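PDB 1VQV: thiamine-monophosphate kinase from Aquifex aeolicus, which is a homodimeric kinase that probably makes thiamine diphosphate, the active form of vitamin B1, from thiamine monophosphate and ATP. Local coordinates for residues K241-C244 against G248-P251; I182-R187 against P235-L240; S70-I73 against L78-W81; I65-S70 against E260-L265; F51-I56 against N87-L92. All coordinates share one frame; numbering follows the deposited sequence.

Contact 1 of 5, residues K241-C244 against G248-P251; sequences KMYC and GKNP
Cys244 and Lys249 meet where helix 238-246 ends in a Schellman motif, with Gly248 as the C-prime residue. Its phi of 42° turns the chain back on itself, a conformation that favours glycine. The polar side of the contact is a backbone bond, Lys249 N to Cys244 O at 2.8 Å; it is well bent (N-H...O 134°), and the place of that carbonyl oxygen is not fully certain in the model. The remaining interactions are apolar. Lys249 sets out from the backbone toward the helix, but its chain then leads off, and CD passes the Tyr243 ring obliquely, 4.3 Å from CE2. That ring is fixed by other neighbours: it stacks with Tyr247, and its hydroxyl is hydrogen-bonded to Glu165. Asn250 is the N-cap of helix 251-256; Pro251, the first residue of that helix, points toward the end of the preceding one, while Leu236 also packs on it. Cys244 lies between helix 238-246 and the start of helix 251-256. Its sulfur stands beside its own backbone N (chi1 -80°) and touches the proline ring, with SG 3.8 Å from Pro251 CD and 3.4 Å from Pro251 N.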
# COMPACT_ATOMS: atom_id res chain seq x y z
N LYS B 241 21.10 -22.93 18.63
CA LYS B 241 21.46 -23.93 19.63
C LYS B 241 22.24 -23.25 20.75
O LYS B 241 21.91 -23.37 21.93
CB LYS B 241 22.29 -25.04 19.01
CG LYS B 241 21.46 -25.98 18.20
CD LYS B 241 22.33 -26.98 17.50
CE LYS B 241 21.50 -28.01 16.77
NZ LYS B 241 22.43 -28.95 16.12
N MSE B 242 23.29 -22.53 20.35
CA MSE B 242 24.16 -21.80 21.26
C MSE B 242 23.35 -20.78 22.06
O MSE B 242 23.45 -20.71 23.29
CB MSE B 242 25.27 -21.12 20.46
CG MSE B 242 26.02 -22.10 19.56
SE MSE B 242 27.50 -21.30 18.56
CE MSE B 242 26.70 -21.10 16.78
N TYR B 243 22.55 -19.98 21.36
CA TYR B 243 21.72 -18.98 22.01
C TYR B 243 20.92 -19.66 23.12
O TYR B 243 20.82 -19.15 24.24
CB TYR B 243 20.74 -18.38 21.02
CG TYR B 243 19.72 -17.50 21.69
CD1 TYR B 243 20.02 -16.17 22.00
CD2 TYR B 243 18.49 -18.02 22.09
CE1 TYR B 243 19.12 -15.38 22.69
CE2 TYR B 243 17.58 -17.23 22.79
CZ TYR B 243 17.90 -15.91 23.08
OH TYR B 243 17.01 -15.12 23.76
N CYS B 244 20.33 -20.80 22.79
CA CYS B 244 19.52 -21.56 23.73
C CYS B 244 20.33 -22.00 24.95
O CYS B 244 19.96 -21.71 26.08
CB CYS B 244 18.92 -22.78 23.04
SG CYS B 244 17.47 -22.38 22.08
N GLY B 248 19.78 -20.65 28.31
CA GLY B 248 19.02 -21.81 28.77
C GLY B 248 17.58 -21.89 28.29
O GLY B 248 16.65 -21.57 29.03
N LYS B 249 17.39 -22.32 27.05
CA LYS B 249 16.03 -22.43 26.52
C LYS B 249 15.92 -23.64 25.60
O LYS B 249 16.93 -24.27 25.29
CB LYS B 249 15.67 -21.14 25.77
CG LYS B 249 15.54 -19.97 26.70
CD LYS B 249 15.07 -18.74 25.96
CE LYS B 249 14.51 -17.70 26.93
NZ LYS B 249 13.26 -18.21 27.59
N ASN B 250 14.70 -23.98 25.19
CA ASN B 250 14.53 -25.14 24.32
C ASN B 250 14.49 -24.79 22.85
O ASN B 250 13.51 -24.21 22.36
CB ASN B 250 13.28 -25.94 24.67
CG ASN B 250 13.12 -27.17 23.78
OD1 ASN B 250 14.04 -27.98 23.64
ND2 ASN B 250 11.95 -27.30 23.17
N PRO B 251 15.55 -25.15 22.12
CA PRO B 251 15.59 -24.85 20.69
C PRO B 251 14.30 -25.23 20.01
O PRO B 251 13.78 -24.47 19.19
CB PRO B 251 16.79 -25.67 20.20
CG PRO B 251 16.90 -26.78 21.22
CD PRO B 251 16.64 -26.05 22.50

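Contact 2 of 5, residues I182-R187 against P235-L240; sequences IQRHLR and PLSNEL. With PO4 (phosphate ion), chain E; PO4 (phosphate ion), chain F.
Arg184 in the last turn of helix 176-186 and Glu239 in the first turn of helix 238-246 bring two helix ends together without a backbone hydrogen bond between them. The Arg184 chain is extended from CG to NE and crosses Glu239 at about a right angle, the guanidinium and carboxylate planes 80° apart. NH1 forms a salt bridge with Glu239 OE2 at 3.2 Å, although that oxygen is less surely placed; the bent glutamate lays CD in the guanidinium plane, at its edge. Asp159 is the second acid on NH1, and it also bonds Ser237 OG. A lysine in place of Arg184 has no flat guanidinium and would probably leave Glu239 or Asp159 without its charged mate. Ser237 caps the helix: its OG accepts from Leu240 N at 3.3 Å (160°). A phosphate ion, probably from the crystallisation liquor, lies by the same helix start, where Asn238 N donates a weak bond of 3.5 Å to its O1; an anion there is consistent with the favourable field of a helix N-terminus. A second phosphate takes a bond from Arg187 NH1 to O4 (2.9 Å), in the guanidinium plane, while Trp62 makes a cation-pi contact with this arginine. Overall, a serine N-capped helix start is tied to the end of another helix by a charge cluster of one arginine and two acids.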
# COMPACT_ATOMS: atom_id res chain seq x y z
N ILE B 182 20.61 -11.95 15.00
CA ILE B 182 20.02 -10.62 14.91
C ILE B 182 19.87 -10.25 13.44
O ILE B 182 18.84 -9.74 13.01
CB ILE B 182 20.94 -9.57 15.60
CG1 ILE B 182 21.32 -10.05 17.01
CG2 ILE B 182 20.24 -8.21 15.67
CD1 ILE B 182 22.21 -9.10 17.79
N GLN B 183 20.90 -10.53 12.67
CA GLN B 183 20.88 -10.22 11.26
C GLN B 183 19.74 -10.95 10.55
O GLN B 183 19.10 -10.39 9.67
CB GLN B 183 22.26 -10.54 10.66
CG GLN B 183 23.38 -9.69 11.33
CD GLN B 183 24.77 -9.79 10.68
OE1 GLN B 183 25.70 -9.05 11.07
NE2 GLN B 183 24.92 -10.70 9.72
N ARG B 184 19.46 -12.19 10.96
CA ARG B 184 18.38 -12.98 10.37
C ARG B 184 17.02 -12.35 10.63
O ARG B 184 16.06 -12.56 9.87
CB ARG B 184 18.41 -14.41 10.93
CG ARG B 184 19.26 -15.36 10.10
CD ARG B 184 19.87 -16.51 10.89
NE ARG B 184 21.09 -16.96 10.22
CZ ARG B 184 22.03 -17.72 10.77
NH1 ARG B 184 21.93 -18.13 12.02
NH2 ARG B 184 23.11 -18.01 10.07
N HIS B 185 16.94 -11.57 11.69
CA HIS B 185 15.70 -10.92 12.05
C HIS B 185 15.63 -9.51 11.49
O HIS B 185 14.56 -9.05 11.10
CB HIS B 185 15.56 -10.91 13.57
CG HIS B 185 14.40 -10.12 14.07
ND1 HIS B 185 14.50 -8.80 14.44
CD2 HIS B 185 13.10 -10.46 14.26
CE1 HIS B 185 13.32 -8.36 14.83
NE2 HIS B 185 12.45 -9.35 14.74
N LEU B 186 16.77 -8.84 11.42
CA LEU B 186 16.81 -7.48 10.92
C LEU B 186 16.94 -7.37 9.40
O LEU B 186 16.25 -6.58 8.75
CB LEU B 186 17.95 -6.71 11.59
CG LEU B 186 17.56 -5.40 12.28
CD1 LEU B 186 16.38 -5.65 13.18
CD2 LEU B 186 18.73 -4.87 13.10
N ARG B 187 17.84 -8.17 8.83
CA ARG B 187 18.09 -8.17 7.40
C ARG B 187 17.87 -9.56 6.82
O ARG B 187 18.81 -10.17 6.31
CB ARG B 187 19.53 -7.73 7.11
CG ARG B 187 19.67 -6.39 6.41
CD ARG B 187 21.00 -6.25 5.64
NE ARG B 187 21.08 -7.18 4.51
CZ ARG B 187 21.56 -6.87 3.31
NH1 ARG B 187 22.01 -5.65 3.06
NH2 ARG B 187 21.63 -7.79 2.35
N PRO B 235 14.75 -28.35 11.35
CA PRO B 235 16.05 -27.74 11.05
C PRO B 235 16.44 -26.67 12.05
O PRO B 235 15.83 -25.60 12.13
CB PRO B 235 15.86 -27.19 9.65
CG PRO B 235 14.41 -26.83 9.64
CD PRO B 235 13.75 -27.98 10.33
N LEU B 236 17.48 -26.98 12.82
CA LEU B 236 17.97 -26.09 13.84
C LEU B 236 19.36 -25.59 13.53
O LEU B 236 20.27 -26.37 13.26
CB LEU B 236 17.98 -26.82 15.17
CG LEU B 236 16.71 -26.83 16.02
CD1 LEU B 236 15.46 -27.05 15.20
CD2 LEU B 236 16.90 -27.89 17.07
N SER B 237 19.50 -24.28 13.60
CA SER B 237 20.78 -23.63 13.33
C SER B 237 21.71 -23.69 14.53
O SER B 237 21.26 -23.82 15.68
CB SER B 237 20.54 -22.18 12.92
OG SER B 237 21.14 -21.27 13.83
N ASN B 238 23.00 -23.58 14.25
CA ASN B 238 24.05 -23.61 15.27
C ASN B 238 23.98 -22.46 16.29
O ASN B 238 24.20 -22.69 17.48
CB ASN B 238 25.42 -23.65 14.59
CG ASN B 238 25.78 -25.05 14.08
OD1 ASN B 238 25.19 -25.56 13.11
ND2 ASN B 238 26.74 -25.68 14.74
N GLU B 239 23.68 -21.25 15.84
CA GLU B 239 23.59 -20.13 16.77
C GLU B 239 22.32 -20.18 17.61
O GLU B 239 22.30 -19.70 18.75
CB GLU B 239 23.72 -18.79 16.02
CG GLU B 239 23.33 -18.80 14.56
CD GLU B 239 24.30 -19.57 13.68
OE1 GLU B 239 25.50 -19.23 13.64
OE2 GLU B 239 23.84 -20.52 13.01
N LEU B 240 21.25 -20.79 17.08
CA LEU B 240 20.02 -20.91 17.84
C LEU B 240 20.31 -21.92 18.95
O LEU B 240 19.83 -21.78 20.09
CB LEU B 240 18.85 -21.40 16.99
CG LEU B 240 17.57 -21.60 17.82
CD1 LEU B 240 17.22 -20.31 18.52
CD2 LEU B 240 16.42 -22.04 16.95
P PO4 E . 24.02 -22.70 10.28
O1 PO4 E . 24.28 -23.93 11.06
O2 PO4 E . 23.25 -23.04 9.06
O3 PO4 E . 23.23 -21.76 11.10
O4 PO4 E . 25.31 -22.07 9.91
P PO4 F . 23.81 -3.63 5.97
O1 PO4 F . 24.83 -4.55 5.39
O2 PO4 F . 23.46 -4.09 7.34
O3 PO4 F . 24.37 -2.25 6.04
O4 PO4 F . 22.59 -3.64 5.13

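Contact 3 of 5, residues S70-I73 against L78-W81; sequences SDVI and LPKW
Val72 and Ile73, the last two residues of helix 57-73, press on the beginning of strand 77-88 at Leu78 and Pro79. Val72 points toward the strand and touches backbone more than side chain. With CG1 anti to its backbone N (chi1 174°), that methyl sits against the peptide link, 3.8 Å from Leu78 C and 3.9 Å from Pro79 N. Ile73 leaves the helix at a different angle, yet its delta methyl swings round to the proline. The end of the isoleucine meets the ring at a slant, CD1 to CD of Pro79 at 3.8 Å. The two helix residues thus come at the ring from its nitrogen side, where CD is the atom that Ile73 reaches. Leu78 sets its CB away from the helix, and it is its carbonyl carbon that Val72 CG1 meets. No hydrogen bond links the segments, so the turn from helix to strand is packed here by hydrocarbon. Further on, Lys80 and Trp81 form a classic beta bulge opposite Val133, and Lys80 CB lies 3.6 Å above the centre of the indole. Leu132 of the adjoining strand 127-136 touches both Val72 and Pro79, and Val72 also meets Leu39 and Thr41 of strand 38-46. Asp71, a magnesium ligand, lies next to this packing with Asp27 and Asp207 beside it, while Trp81 packs on Leu40 of the second subunit at the far end.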
# COMPACT_ATOMS: atom_id res chain seq x y z
N SER B 70 9.05 -12.26 0.20
CA SER B 70 8.90 -13.58 0.78
C SER B 70 7.51 -14.18 0.63
O SER B 70 7.35 -15.40 0.70
CB SER B 70 9.27 -13.56 2.26
OG SER B 70 10.68 -13.49 2.41
N ASP B 71 6.51 -13.32 0.44
CA ASP B 71 5.14 -13.75 0.25
C ASP B 71 4.89 -14.08 -1.20
O ASP B 71 4.23 -15.07 -1.52
CB ASP B 71 4.18 -12.64 0.67
CG ASP B 71 4.25 -12.36 2.14
OD1 ASP B 71 4.09 -13.33 2.92
OD2 ASP B 71 4.45 -11.18 2.51
N VAL B 72 5.42 -13.23 -2.08
CA VAL B 72 5.30 -13.44 -3.52
C VAL B 72 6.04 -14.73 -3.85
O VAL B 72 5.57 -15.55 -4.63
CB VAL B 72 5.98 -12.30 -4.33
CG1 VAL B 72 5.96 -12.64 -5.81
CG2 VAL B 72 5.28 -10.97 -4.07
N ILE B 73 7.21 -14.90 -3.25
CA ILE B 73 8.04 -16.07 -3.48
C ILE B 73 7.37 -17.37 -3.04
O ILE B 73 7.43 -18.37 -3.75
CB ILE B 73 9.44 -15.85 -2.78
CG1 ILE B 73 10.50 -15.74 -3.85
CG2 ILE B 73 9.77 -16.96 -1.79
CD1 ILE B 73 10.11 -14.77 -4.95
N LEU B 78 7.42 -14.12 -9.02
CA LEU B 78 8.60 -13.27 -8.97
C LEU B 78 8.19 -11.81 -8.74
O LEU B 78 7.22 -11.34 -9.32
CB LEU B 78 9.42 -13.41 -10.27
CG LEU B 78 10.28 -14.66 -10.42
CD1 LEU B 78 10.99 -14.64 -11.75
CD2 LEU B 78 11.29 -14.73 -9.29
N PRO B 79 8.91 -11.09 -7.86
CA PRO B 79 8.65 -9.69 -7.52
C PRO B 79 8.97 -8.75 -8.68
O PRO B 79 10.07 -8.78 -9.21
CB PRO B 79 9.57 -9.44 -6.33
CG PRO B 79 10.75 -10.31 -6.64
CD PRO B 79 10.09 -11.59 -7.12
N LYS B 80 7.99 -7.93 -9.07
CA LYS B 80 8.16 -7.00 -10.18
C LYS B 80 8.14 -5.52 -9.81
O LYS B 80 9.13 -4.81 -10.00
CB LYS B 80 7.12 -7.28 -11.26
CG LYS B 80 7.30 -8.63 -11.98
CD LYS B 80 8.56 -8.64 -12.86
CE LYS B 80 8.43 -7.67 -14.03
NZ LYS B 80 9.72 -7.46 -14.74
N TRP B 81 7.03 -5.04 -9.25
CA TRP B 81 6.92 -3.61 -8.90
C TRP B 81 6.58 -3.34 -7.45
O TRP B 81 5.89 -4.12 -6.80
CB TRP B 81 5.88 -2.93 -9.80
CG TRP B 81 6.10 -3.18 -11.25
CD1 TRP B 81 7.12 -2.69 -12.02
CD2 TRP B 81 5.40 -4.12 -12.06
NE1 TRP B 81 7.10 -3.28 -13.26
CE2 TRP B 81 6.05 -4.16 -13.32
CE3 TRP B 81 4.28 -4.95 -11.85
CZ2 TRP B 81 5.63 -4.99 -14.35
CZ3 TRP B 81 3.86 -5.77 -12.88
CH2 TRP B 81 4.53 -5.79 -14.12

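Contact 4 of 5, residues I65-S70 against E260-L265; sequences ISVNVS and EDYQLL
The Tyr262 ring is the flat group of this contact, touched at a slant by Val67: CG2 of the valine is 3.9 Å from Tyr262 CE2. One face of the ring carries Glu260 CG, offset toward the rim, though the carboxylate of that glutamate is less surely placed; the tyrosine thus lies between its own loop neighbour and the helix. Pro188 and Lys63 also pack against the tyrosine side chain. The tyrosine adopts positive phi (60°), and its side chain goes out beside its backbone N (chi1 -43°), which carries the ring along the helix flank. Val67 presents to it the methyl that stands anti to its carbonyl carbon. Nearer the backbone, Ser70 points toward the loop and its OG is 4.0 Å from Tyr262 CB, a plain van der Waals approach. That hydroxyl turns back along its own helix and donates a weak bond to Ser66 O (3.2 Å), an oxygen that also accepts from Ser70 N at 3.0 Å. Helix 57-73 belongs to the AIR synthase-related N-terminal region, whereas the loop runs into strand 263-268 of the second sheet, so the contact joins the two alpha/beta halves of this PurM-like fold. The active site borders it: Glu260 binds substrate, Ser70 packs on the magnesium ligand Asp207, and the side chain of Val67 lies about 3 Å from that of Asp43, another magnesium ligand. Asp261 OD2 bonds Gly158 N, and Leu264 continues the line of packing on to Ile73.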
# COMPACT_ATOMS: atom_id res chain seq x y z
N ILE B 65 11.38 -4.36 1.77
CA ILE B 65 11.24 -5.02 0.49
C ILE B 65 11.24 -6.55 0.64
O ILE B 65 10.45 -7.25 0.00
CB ILE B 65 12.38 -4.60 -0.46
CG1 ILE B 65 12.21 -3.13 -0.84
CG2 ILE B 65 12.41 -5.51 -1.70
CD1 ILE B 65 10.94 -2.81 -1.59
N SER B 66 12.10 -7.06 1.50
CA SER B 66 12.19 -8.50 1.71
C SER B 66 10.94 -9.18 2.26
O SER B 66 10.65 -10.30 1.86
CB SER B 66 13.38 -8.84 2.60
OG SER B 66 14.59 -8.80 1.86
N VAL B 67 10.21 -8.54 3.16
CA VAL B 67 9.03 -9.19 3.69
C VAL B 67 8.02 -9.41 2.57
O VAL B 67 7.45 -10.50 2.44
CB VAL B 67 8.38 -8.36 4.82
CG1 VAL B 67 7.12 -9.05 5.32
CG2 VAL B 67 9.36 -8.21 5.97
N ASN B 68 7.80 -8.40 1.75
CA ASN B 68 6.84 -8.55 0.66
C ASN B 68 7.27 -9.57 -0.37
O ASN B 68 6.44 -10.26 -0.94
CB ASN B 68 6.59 -7.22 -0.03
CG ASN B 68 5.57 -6.41 0.68
OD1 ASN B 68 4.63 -6.95 1.23
ND2 ASN B 68 5.73 -5.10 0.66
N VAL B 69 8.58 -9.65 -0.61
CA VAL B 69 9.12 -10.60 -1.58
C VAL B 69 8.93 -12.04 -1.10
O VAL B 69 8.67 -12.94 -1.90
CB VAL B 69 10.63 -10.31 -1.83
CG1 VAL B 69 11.21 -11.36 -2.75
CG2 VAL B 69 10.81 -8.93 -2.44
N SER B 70 9.05 -12.26 0.20
CA SER B 70 8.90 -13.58 0.78
C SER B 70 7.51 -14.18 0.63
O SER B 70 7.35 -15.40 0.70
CB SER B 70 9.27 -13.56 2.26
OG SER B 70 10.68 -13.49 2.41
N GLU B 260 7.58 -15.32 12.84
CA GLU B 260 8.09 -15.08 11.50
C GLU B 260 9.56 -15.40 11.30
O GLU B 260 10.42 -14.85 11.98
CB GLU B 260 7.82 -13.63 11.10
CG GLU B 260 8.51 -13.18 9.82
CD GLU B 260 7.82 -13.65 8.55
OE1 GLU B 260 6.70 -13.17 8.27
OE2 GLU B 260 8.40 -14.50 7.84
N ASP B 261 9.84 -16.30 10.35
CA ASP B 261 11.20 -16.72 10.01
C ASP B 261 11.56 -16.48 8.56
O ASP B 261 12.70 -16.63 8.17
CB ASP B 261 11.39 -18.21 10.29
CG ASP B 261 11.95 -18.47 11.66
OD1 ASP B 261 13.05 -17.97 11.94
OD2 ASP B 261 11.27 -19.18 12.45
N TYR B 262 10.57 -16.12 7.77
CA TYR B 262 10.76 -15.87 6.35
C TYR B 262 11.28 -17.10 5.62
O TYR B 262 12.05 -16.99 4.67
CB TYR B 262 11.72 -14.70 6.13
CG TYR B 262 11.47 -13.54 7.05
CD1 TYR B 262 12.32 -13.30 8.14
CD2 TYR B 262 10.39 -12.68 6.86
CE1 TYR B 262 12.10 -12.25 9.01
CE2 TYR B 262 10.15 -11.62 7.72
CZ TYR B 262 11.01 -11.41 8.80
OH TYR B 262 10.77 -10.38 9.68
N GLN B 263 10.86 -18.27 6.08
CA GLN B 263 11.22 -19.52 5.44
C GLN B 263 9.96 -20.12 4.82
O GLN B 263 8.85 -19.78 5.22
CB GLN B 263 11.84 -20.50 6.44
CG GLN B 263 13.23 -20.11 6.93
CD GLN B 263 14.26 -19.95 5.81
OE1 GLN B 263 13.92 -19.96 4.63
NE2 GLN B 263 15.51 -19.79 6.18
N LEU B 264 10.14 -21.00 3.85
CA LEU B 264 9.01 -21.62 3.18
C LEU B 264 8.53 -22.91 3.83
O LEU B 264 9.32 -23.68 4.36
CB LEU B 264 9.38 -21.92 1.74
CG LEU B 264 9.72 -20.72 0.88
CD1 LEU B 264 10.31 -21.17 -0.42
CD2 LEU B 264 8.45 -19.89 0.65
N LEU B 265 7.22 -23.13 3.79
CA LEU B 265 6.61 -24.35 4.30
C LEU B 265 5.79 -24.83 3.12
O LEU B 265 4.77 -24.23 2.78
CB LEU B 265 5.69 -24.06 5.49
CG LEU B 265 4.88 -25.25 5.99
CD1 LEU B 265 5.78 -26.36 6.44
CD2 LEU B 265 3.99 -24.80 7.12

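Contact 5 of 5, residues F51-I56 against N87-L92; sequences FLRSYI and NLPEDL
Arg53 lies alongside Leu92 and Pro89, carrying the whole contact from the loop ahead of helix 57-73 to the turn that follows strand 77-88. Van der Waals contacts join its guanidinium and CD to these two residues. Leu92 CD1 is 3.5 Å from Arg53 NH1 and 3.9 Å from its CD, so one methyl spans the last part of the arginine chain. Pro89 CG meets the other branch, 3.8 Å from Arg53 NH2. Both approach the guanidinium obliquely, and both side chains run antiparallel alongside the arginine chain. A chi1 of -171° swings CG of Arg53 to the far side from its amide nitrogen, which sends the chain across, and a bend at chi3 (-43°) lays the head beside the leucine methyl. The backbone sets the stage on either side with a type I beta turn: Tyr55 N bonds Leu52 O at 3.0 Å, and Leu92 N bonds Pro89 O at 2.9 Å. For charge, Arg53 NH2 forms a salt bridge with Glu47, whereas the Asp91 OD2 atom stays 5.0 Å from Arg53 NH1. Putting a serine at this position would probably leave Glu47 without its charged mate and uncover the Leu92 methyl and the proline ring. Tyr96 and Ile126 also touch Arg53, and Leu3 of the second subunit packs on Leu92, so this turn is part of the dimer interface. The chemistry implies a divided role for the arginine: its charge is used on Glu47, while its CD and guanidinium nitrogens rest against hydrocarbon, with Asp91 probably adding only a modest attraction.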
# COMPACT_ATOMS: atom_id res chain seq x y z
N PHE B 51 10.30 -2.45 14.70
CA PHE B 51 11.69 -2.04 14.77
C PHE B 51 11.82 -0.80 15.64
O PHE B 51 10.82 -0.21 16.02
CB PHE B 51 12.21 -1.75 13.35
CG PHE B 51 11.59 -0.54 12.71
CD1 PHE B 51 12.13 0.72 12.93
CD2 PHE B 51 10.46 -0.66 11.90
CE1 PHE B 51 11.55 1.85 12.36
CE2 PHE B 51 9.88 0.47 11.33
CZ PHE B 51 10.43 1.73 11.56
N LEU B 52 13.06 -0.42 15.95
CA LEU B 52 13.34 0.75 16.76
C LEU B 52 14.11 1.74 15.91
O LEU B 52 14.83 1.33 14.99
CB LEU B 52 14.19 0.40 17.97
CG LEU B 52 13.58 -0.60 18.94
CD1 LEU B 52 14.52 -0.81 20.10
CD2 LEU B 52 12.25 -0.10 19.41
N ARG B 53 13.99 3.02 16.24
CA ARG B 53 14.69 4.04 15.48
C ARG B 53 16.20 3.92 15.63
O ARG B 53 16.96 4.59 14.93
CB ARG B 53 14.26 5.44 15.90
CG ARG B 53 14.83 6.51 14.98
CD ARG B 53 14.21 7.86 15.20
NE ARG B 53 12.76 7.78 15.37
CZ ARG B 53 11.95 8.84 15.40
NH1 ARG B 53 12.46 10.06 15.26
NH2 ARG B 53 10.64 8.68 15.59
N SER B 54 16.65 3.05 16.53
CA SER B 54 18.08 2.88 16.76
C SER B 54 18.66 1.84 15.81
O SER B 54 19.87 1.81 15.59
CB SER B 54 18.35 2.48 18.22
OG SER B 54 17.77 1.23 18.56
N TYR B 55 17.80 0.97 15.28
CA TYR B 55 18.26 -0.05 14.35
C TYR B 55 18.71 0.71 13.12
O TYR B 55 18.07 1.69 12.73
CB TYR B 55 17.13 -1.00 13.93
CG TYR B 55 16.50 -1.80 15.04
CD1 TYR B 55 17.01 -1.76 16.33
CD2 TYR B 55 15.37 -2.59 14.79
CE1 TYR B 55 16.41 -2.48 17.36
CE2 TYR B 55 14.76 -3.31 15.82
CZ TYR B 55 15.29 -3.24 17.10
OH TYR B 55 14.67 -3.89 18.14
N ILE B 56 19.80 0.26 12.51
CA ILE B 56 20.31 0.90 11.30
C ILE B 56 19.19 0.98 10.26
O ILE B 56 18.54 -0.02 9.94
CB ILE B 56 21.50 0.11 10.72
CG1 ILE B 56 21.15 -1.36 10.56
CG2 ILE B 56 22.71 0.28 11.62
CD1 ILE B 56 22.18 -2.19 9.81
N ASN B 87 5.40 7.25 6.47
CA ASN B 87 4.82 8.14 7.47
C ASN B 87 6.04 8.55 8.30
O ASN B 87 6.53 7.76 9.10
CB ASN B 87 3.84 7.39 8.38
CG ASN B 87 2.51 7.10 7.72
OD1 ASN B 87 1.62 6.53 8.35
ND2 ASN B 87 2.36 7.50 6.46
N LEU B 88 6.52 9.77 8.11
CA LEU B 88 7.71 10.21 8.82
C LEU B 88 7.52 11.41 9.73
O LEU B 88 6.80 12.36 9.40
CB LEU B 88 8.81 10.53 7.81
CG LEU B 88 9.08 9.46 6.75
CD1 LEU B 88 9.78 10.06 5.53
CD2 LEU B 88 9.89 8.37 7.38
N PRO B 89 8.15 11.40 10.91
CA PRO B 89 8.04 12.53 11.85
C PRO B 89 8.86 13.67 11.24
O PRO B 89 10.00 13.47 10.82
CB PRO B 89 8.69 11.98 13.13
CG PRO B 89 8.50 10.49 13.01
CD PRO B 89 8.79 10.24 11.56
N GLU B 90 8.28 14.87 11.19
CA GLU B 90 8.97 16.02 10.59
C GLU B 90 10.38 16.26 11.15
O GLU B 90 11.23 16.85 10.49
CB GLU B 90 8.11 17.30 10.72
CG GLU B 90 8.15 17.95 12.11
CD GLU B 90 7.28 19.21 12.23
OE1 GLU B 90 7.27 20.03 11.27
OE2 GLU B 90 6.62 19.41 13.28
N ASP B 91 10.64 15.80 12.37
CA ASP B 91 11.96 15.98 12.99
C ASP B 91 12.89 14.79 12.81
O ASP B 91 13.83 14.60 13.58
CB ASP B 91 11.80 16.26 14.48
CG ASP B 91 10.99 15.20 15.17
OD1 ASP B 91 9.98 14.78 14.57
OD2 ASP B 91 11.36 14.79 16.31
N LEU B 92 12.64 13.99 11.79
CA LEU B 92 13.47 12.84 11.53
C LEU B 92 14.71 13.28 10.74
O LEU B 92 14.64 14.18 9.91
CB LEU B 92 12.69 11.81 10.71
CG LEU B 92 13.45 10.49 10.55
CD1 LEU B 92 13.59 9.85 11.92
CD2 LEU B 92 12.74 9.56 9.59

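In the fold
Contacts 3 and 4 share Ser70 on helix 57-73, their centres 10 Å apart, and bring the magnesium ligand Asp71 and the substrate-binding Glu260 to the cleft between the two halves of the chain. Contact 2 adjoins contact 4 through Arg184 O, 4.1 Å from Tyr262 CE1, with the side chain of Arg184 about 10 Å from that of Glu260. It also reaches contact 5 through Leu186 CD1, 3.6 Å from Tyr55 CD2. Contact 1 follows contact 2 along helix 238-246, where Pro251 CB packs 3.8 Å from Leu236 CD2. It is remote from the site: its centre is about 33 Å from that of contact 3, across the chain's centre.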